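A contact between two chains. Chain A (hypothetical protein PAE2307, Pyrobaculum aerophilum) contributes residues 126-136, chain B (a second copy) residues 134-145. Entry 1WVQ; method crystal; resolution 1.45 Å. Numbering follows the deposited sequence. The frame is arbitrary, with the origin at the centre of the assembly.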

ATOM      1  N   GLU A 126      19.874   9.823 -25.796  1.00 13.54           N
ATOM      2  CA  GLU A 126      21.287   9.628 -25.520  1.00 14.54           C
ATOM      3  C   GLU A 126      21.845  11.048 -25.471  1.00 14.26           C
ATOM      4  O   GLU A 126      21.687  11.817 -26.424  1.00 15.98           O
ATOM      5  N   VAL A 127      22.478  11.395 -24.357  1.00 14.26           N
ATOM      6  CA  VAL A 127      23.013  12.738 -24.164  1.00 14.92           C
ATOM      7  C   VAL A 127      24.535  12.826 -24.232  1.00 15.33           C
ATOM      8  O   VAL A 127      25.084  13.882 -24.544  1.00 17.15           O
ATOM      9  N   GLU A 128      25.198  11.713 -23.943  1.00 15.31           N
ATOM     10  CA  GLU A 128      26.657  11.611 -23.959  1.00 16.64           C
ATOM     11  C   GLU A 128      26.986  10.154 -24.253  1.00 15.30           C
ATOM     12  O   GLU A 128      26.108   9.296 -24.185  1.00 14.26           O
ATOM     13  N   PRO A 129      28.250   9.849 -24.588  1.00 13.68           N
ATOM     14  CA  PRO A 129      28.552   8.442 -24.863  1.00 13.08           C
ATOM     15  C   PRO A 129      28.154   7.543 -23.691  1.00 12.11           C
ATOM     16  O   PRO A 129      28.529   7.790 -22.548  1.00 12.81           O
ATOM     17  N   GLU A 130      27.362   6.517 -23.986  1.00 12.00           N
ATOM     18  CA  GLU A 130      26.910   5.559 -22.984  1.00 11.72           C
ATOM     19  C   GLU A 130      26.101   6.143 -21.817  1.00 11.76           C
ATOM     20  O   GLU A 130      26.102   5.607 -20.708  1.00 11.43           O
ATOM     21  N   ARG A 131      25.401   7.240 -22.092  1.00 11.95           N
ATOM     22  CA  ARG A 131      24.541   7.898 -21.110  1.00 12.14           C
ATOM     23  C   ARG A 131      23.166   8.031 -21.765  1.00 12.49           C
ATOM     24  O   ARG A 131      22.921   8.963 -22.533  1.00 13.03           O
ATOM     25  N   ARG A 132      22.274   7.092 -21.453  1.00 11.25           N
ATOM     26  CA  ARG A 132      20.934   7.058 -22.032  1.00 11.72           C
ATOM     27  C   ARG A 132      19.812   6.992 -20.994  1.00 11.08           C
ATOM     28  O   ARG A 132      20.003   6.501 -19.882  1.00 11.79           O
ATOM     29  N   GLY A 133      18.640   7.489 -21.375  1.00 10.86           N
ATOM     30  CA  GLY A 133      17.497   7.475 -20.482  1.00 11.62           C
ATOM     31  C   GLY A 133      16.208   7.350 -21.271  1.00 11.15           C
ATOM     32  O   GLY A 133      16.153   7.708 -22.451  1.00 11.18           O
ATOM     33  N   VAL A 134      15.166   6.843 -20.624  1.00 11.35           N
ATOM     34  CA  VAL A 134      13.877   6.676 -21.280  1.00 11.08           C
ATOM     35  C   VAL A 134      13.053   7.957 -21.240  1.00 11.63           C
ATOM     36  O   VAL A 134      12.771   8.493 -20.170  1.00 12.04           O
ATOM     37  N   VAL A 135      12.672   8.442 -22.416  1.00 12.35           N
ATOM     38  CA  VAL A 135      11.863   9.651 -22.531  1.00 13.37           C
ATOM     39  C   VAL A 135      10.391   9.290 -22.369  1.00 14.43           C
ATOM     40  O   VAL A 135       9.636  10.000 -21.706  1.00 17.14           O
ATOM     41  N   GLY A 136       9.995   8.178 -22.971  1.00 12.67           N
ATOM     42  CA  GLY A 136       8.613   7.746 -22.880  1.00 13.01           C
ATOM     43  C   GLY A 136       8.384   6.513 -23.722  1.00 12.59           C
ATOM     44  O   GLY A 136       9.332   5.871 -24.175  1.00 12.11           O
TER
ATOM     45  N   VAL B 134       9.763  18.122 -16.769  1.00 11.73           N
ATOM     46  CA  VAL B 134      10.771  17.072 -16.851  1.00 11.57           C
ATOM     47  C   VAL B 134      10.408  16.044 -17.914  1.00 11.48           C
ATOM     48  O   VAL B 134       9.319  15.475 -17.891  1.00 12.23           O
ATOM     49  N   VAL B 135      11.318  15.821 -18.857  1.00 12.72           N
ATOM     50  CA  VAL B 135      11.085  14.855 -19.922  1.00 15.10           C
ATOM     51  C   VAL B 135      11.558  13.479 -19.481  1.00 16.37           C
ATOM     52  O   VAL B 135      10.884  12.473 -19.717  1.00 19.32           O
ATOM     53  N   GLY B 136      12.715  13.444 -18.828  1.00 13.53           N
ATOM     54  CA  GLY B 136      13.261  12.186 -18.359  1.00 13.30           C
ATOM     55  C   GLY B 136      14.573  12.399 -17.631  1.00 11.63           C
ATOM     56  O   GLY B 136      14.954  13.534 -17.335  1.00 11.50           O
ATOM     57  N   VAL B 137      15.253  11.301 -17.325  1.00 10.57           N
ATOM     58  CA  VAL B 137      16.534  11.363 -16.640  1.00  9.74           C
ATOM     59  C   VAL B 137      17.491  10.370 -17.277  1.00  9.30           C
ATOM     60  O   VAL B 137      17.086   9.461 -18.000  1.00 10.93           O
ATOM     61  N   VAL B 138      18.772  10.570 -17.014  1.00 10.99           N
ATOM     62  CA  VAL B 138      19.810   9.682 -17.509  1.00 11.69           C
ATOM     63  C   VAL B 138      20.524   9.247 -16.233  1.00 12.79           C
ATOM     64  O   VAL B 138      21.391   9.946 -15.706  1.00 13.29           O
ATOM     65  N   ASP B 139      20.124   8.087 -15.733  1.00 11.18           N
ATOM     66  CA  ASP B 139      20.648   7.543 -14.487  1.00 11.29           C
ATOM     67  C   ASP B 139      21.788   6.560 -14.719  1.00 11.04           C
ATOM     68  O   ASP B 139      21.568   5.430 -15.131  1.00 11.21           O
ATOM     69  N   GLY B 140      23.013   6.990 -14.444  1.00 10.61           N
ATOM     70  CA  GLY B 140      24.138   6.101 -14.645  1.00 10.00           C
ATOM     71  C   GLY B 140      24.461   5.867 -16.109  1.00 10.28           C
ATOM     72  O   GLY B 140      24.084   6.656 -16.976  1.00 11.13           O
ATOM     73  N   HIS B 141      25.134   4.751 -16.379  1.00 10.72           N
ATOM     74  CA  HIS B 141      25.573   4.411 -17.724  1.00 10.51           C
ATOM     75  C   HIS B 141      24.914   3.178 -18.321  1.00 10.02           C
ATOM     76  O   HIS B 141      24.297   2.384 -17.615  1.00 11.02           O
ATOM     77  N   SER B 142      25.072   3.028 -19.633  1.00  9.90           N
ATOM     78  CA  SER B 142      24.520   1.900 -20.369  1.00 10.92           C
ATOM     79  C   SER B 142      25.269   0.630 -19.981  1.00 10.92           C
ATOM     80  O   SER B 142      26.400   0.689 -19.496  1.00 10.69           O
ATOM     81  N   PRO B 143      24.646  -0.541 -20.190  1.00 11.67           N
ATOM     82  CA  PRO B 143      25.239  -1.846 -19.862  1.00 12.18           C
ATOM     83  C   PRO B 143      26.496  -2.155 -20.665  1.00 12.07           C
ATOM     84  O   PRO B 143      26.577  -1.838 -21.853  1.00 13.11           O
ATOM     85  N   LEU B 144      27.459  -2.792 -20.009  1.00 12.35           N
ATOM     86  CA  LEU B 144      28.713  -3.182 -20.646  1.00 12.50           C
ATOM     87  C   LEU B 144      28.613  -4.625 -21.123  1.00 14.29           C
ATOM     88  O   LEU B 144      29.406  -5.067 -21.954  1.00 14.99           O
ATOM     89  N   GLY B 145      27.639  -5.357 -20.590  1.00 13.67           N
ATOM     90  CA  GLY B 145      27.469  -6.744 -20.976  1.00 14.53           C
ATOM     91  C   GLY B 145      26.338  -7.419 -20.223  1.00 13.30           C
ATOM     92  O   GLY B 145      25.570  -6.756 -19.517  1.00 13.68           O
TER

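When two strands run nearly antiparallel without joining edge to edge, side chains and water can link them in place of a backbone ladder. The strands here cross at 151°, and no direct backbone hydrogen bond links them; beyond their ends, S142(B) N donates to E130(A) O at 3.0 Å.

The principal polar side chain is R131(A), whose CA-to-CB bond points sideways, but whose m, m, m rotamer brings its end nearer chain B. Its NE donates to G140(B) O (2.8 Å) and its NH2 to V138(B) O (3.2 Å), both carbonyls lying near the guanidinium plane. The same curl sets R131(A) CD over one face of the H141(B) ring (chi1 m), 3.3 Å from its centroid, a CH-pi contact. Nearby, E130(A) CB lies 3.2 Å from OG of S142(B), a p rotamer pointing toward chain A.

Apolar packing centres on V138(B), in t: its CG2 meets CG2 of V127(A) (m) at 4.0 Å, and its CG1 approaches R131(A) CB at 3.7 Å. Farther along, V135(A) and V135(B), both t, touch through their CG1 atoms at 3.4 Å. Between these patches G133(A) brings its CA within 3.2 Å of V137(B) O, where a CB would clash.

Waters bridge the backbones: water 1 donates to R132(A) O and accepts from D139(B) N, while water 3 similarly joins V134(A) O to V137(B) N.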

ATOM      1  CB  GLU A 126      21.967   8.815 -26.623  1.00 15.55           C
ATOM      2  CG  GLU A 126      23.398   8.437 -26.263  1.00 15.36           C
ATOM      3  CD  GLU A 126      24.024   7.438 -27.220  1.00 17.40           C
ATOM      4  OE1 GLU A 126      23.425   6.365 -27.448  1.00 16.78           O
ATOM      5  OE2 GLU A 126      25.126   7.726 -27.736  1.00 20.28           O
ATOM      6  CB  VAL A 127      22.516  13.325 -22.815  1.00 15.06           C
ATOM      7  CG1 VAL A 127      20.979  13.342 -22.789  1.00 17.28           C
ATOM      8  CG2 VAL A 127      23.063  12.506 -21.650  1.00 16.00           C
ATOM      9  CB  GLU A 128      27.239  11.995 -22.595  1.00 18.47           C
ATOM     10  CG  GLU A 128      27.210  13.481 -22.295  1.00 23.35           C
ATOM     11  CD  GLU A 128      27.657  13.800 -20.878  1.00 24.70           C
ATOM     12  OE1 GLU A 128      28.548  13.095 -20.351  1.00 25.18           O
ATOM     13  OE2 GLU A 128      27.124  14.773 -20.298  1.00 28.35           O
ATOM     14  CB  PRO A 129      30.059   8.459 -25.103  1.00 13.05           C
ATOM     15  CG  PRO A 129      30.258   9.786 -25.778  1.00 14.16           C
ATOM     16  CD  PRO A 129      29.401  10.711 -24.924  1.00 14.21           C
ATOM     17  CB  GLU A 130      28.113   4.743 -22.491  1.00 12.53           C
ATOM     18  CG  GLU A 130      28.628   3.802 -23.592  1.00 11.61           C
ATOM     19  CD  GLU A 130      29.913   3.066 -23.263  1.00 12.19           C
ATOM     20  OE1 GLU A 130      30.262   2.929 -22.077  1.00 11.22           O
ATOM     21  OE2 GLU A 130      30.567   2.601 -24.220  1.00 14.39           O
ATOM     22  CB  ARG A 131      25.081   9.283 -20.746  1.00 13.62           C
ATOM     23  CG  ARG A 131      26.455   9.284 -20.077  1.00 16.67           C
ATOM     24  CD  ARG A 131      26.463   8.492 -18.784  1.00 18.80           C
ATOM     25  NE  ARG A 131      25.461   8.960 -17.833  1.00 22.69           N
ATOM     26  CZ  ARG A 131      25.499  10.134 -17.209  1.00 23.67           C
ATOM     27  NH1 ARG A 131      26.496  10.988 -17.426  1.00 23.35           N
ATOM     28  NH2 ARG A 131      24.532  10.449 -16.354  1.00 25.57           N
ATOM     29  CB  ARG A 132      20.829   5.854 -22.977  1.00 12.46           C
ATOM     30  CG  ARG A 132      21.787   5.921 -24.164  1.00 13.09           C
ATOM     31  CD  ARG A 132      22.111   4.532 -24.712  1.00 12.51           C
ATOM     32  NE  ARG A 132      20.950   3.842 -25.273  1.00 14.48           N
ATOM     33  CZ  ARG A 132      20.479   4.033 -26.501  1.00 15.51           C
ATOM     34  NH1 ARG A 132      21.073   4.902 -27.312  1.00 15.58           N
ATOM     35  NH2 ARG A 132      19.419   3.350 -26.924  1.00 15.25           N
ATOM     36  CB  VAL A 134      13.065   5.537 -20.619  1.00 10.70           C
ATOM     37  CG1 VAL A 134      11.665   5.472 -21.215  1.00 10.82           C
ATOM     38  CG2 VAL A 134      13.782   4.212 -20.814  1.00 10.92           C
ATOM     39  CB  VAL A 135      12.059  10.331 -23.909  1.00 14.78           C
ATOM     40  CG1 VAL A 135      11.033  11.448 -24.099  1.00 15.89           C
ATOM     41  CG2 VAL A 135      13.470  10.881 -24.017  1.00 16.95           C
TER
ATOM     42  CB  VAL B 134      10.937  16.361 -15.492  1.00 11.64           C
ATOM     43  CG1 VAL B 134      11.887  15.171 -15.629  1.00 11.69           C
ATOM     44  CG2 VAL B 134      11.458  17.350 -14.463  1.00 12.62           C
ATOM     45  CB  VAL B 135      11.828  15.265 -21.207  1.00 17.23           C
ATOM     46  CG1 VAL B 135      11.857  14.102 -22.197  1.00 19.73           C
ATOM     47  CG2 VAL B 135      11.153  16.480 -21.819  1.00 20.78           C
ATOM     48  CB  VAL B 137      16.416  11.009 -15.123  1.00  9.98           C
ATOM     49  CG1 VAL B 137      15.454  11.962 -14.427  1.00 11.39           C
ATOM     50  CG2 VAL B 137      15.965   9.557 -14.951  1.00 12.28           C
ATOM     51  CB  VAL B 138      20.761  10.426 -18.467  1.00 12.98           C
ATOM     52  CG1 VAL B 138      21.825   9.474 -18.995  1.00 14.22           C
ATOM     53  CG2 VAL B 138      19.955  11.009 -19.626  1.00 13.81           C
ATOM     54  CB  ASP B 139      19.494   6.862 -13.745  1.00 11.49           C
ATOM     55  CG  ASP B 139      19.870   6.408 -12.348  1.00 12.90           C
ATOM     56  OD1 ASP B 139      21.065   6.437 -11.994  1.00 12.31           O
ATOM     57  OD2 ASP B 139      18.955   6.007 -11.599  1.00 12.78           O
ATOM     58  CB  HIS B 141      27.089   4.212 -17.714  1.00 11.07           C
ATOM     59  CG  HIS B 141      27.853   5.443 -17.349  1.00 12.03           C
ATOM     60  ND1 HIS B 141      28.711   6.076 -18.225  1.00 13.30           N
ATOM     61  CD2 HIS B 141      27.879   6.171 -16.208  1.00  9.08           C
ATOM     62  CE1 HIS B 141      29.230   7.137 -17.637  1.00  9.02           C
ATOM     63  NE2 HIS B 141      28.742   7.219 -16.411  1.00 14.00           N
ATOM     64  CB  SER B 142      24.645   2.147 -21.878  1.00 11.81           C
ATOM     65  OG  SER B 142      25.999   2.320 -22.262  1.00 17.64           O
ATOM     66  CB  PRO B 143      24.123  -2.841 -20.196  1.00 12.36           C
ATOM     67  CG  PRO B 143      22.877  -2.023 -20.188  1.00 15.07           C
ATOM     68  CD  PRO B 143      23.299  -0.706 -20.763  1.00 12.16           C
ATOM     69  CB  LEU B 144      29.876  -3.052 -19.659  1.00 13.63           C
ATOM     70  CG  LEU B 144      30.320  -1.627 -19.307  1.00 12.49           C
ATOM     71  CD1 LEU B 144      31.401  -1.676 -18.244  1.00 13.78           C
ATOM     72  CD2 LEU B 144      30.825  -0.918 -20.551  1.00 14.49           C
TER
HETATM   73  O   HOH W   1      18.634   6.122 -17.261  1.00 11.25           O
HETATM   74  O   HOH W   2      22.365   5.357 -18.905  1.00 11.31           O
HETATM   75  O   HOH W   3      14.079   8.820 -17.800  1.00 10.02           O
HETATM   76  O   HOH W   4      15.674   6.289 -17.668  1.00 10.77           O
HETATM   77  O   HOH W   5      10.634   9.950 -18.880  1.00 17.12           O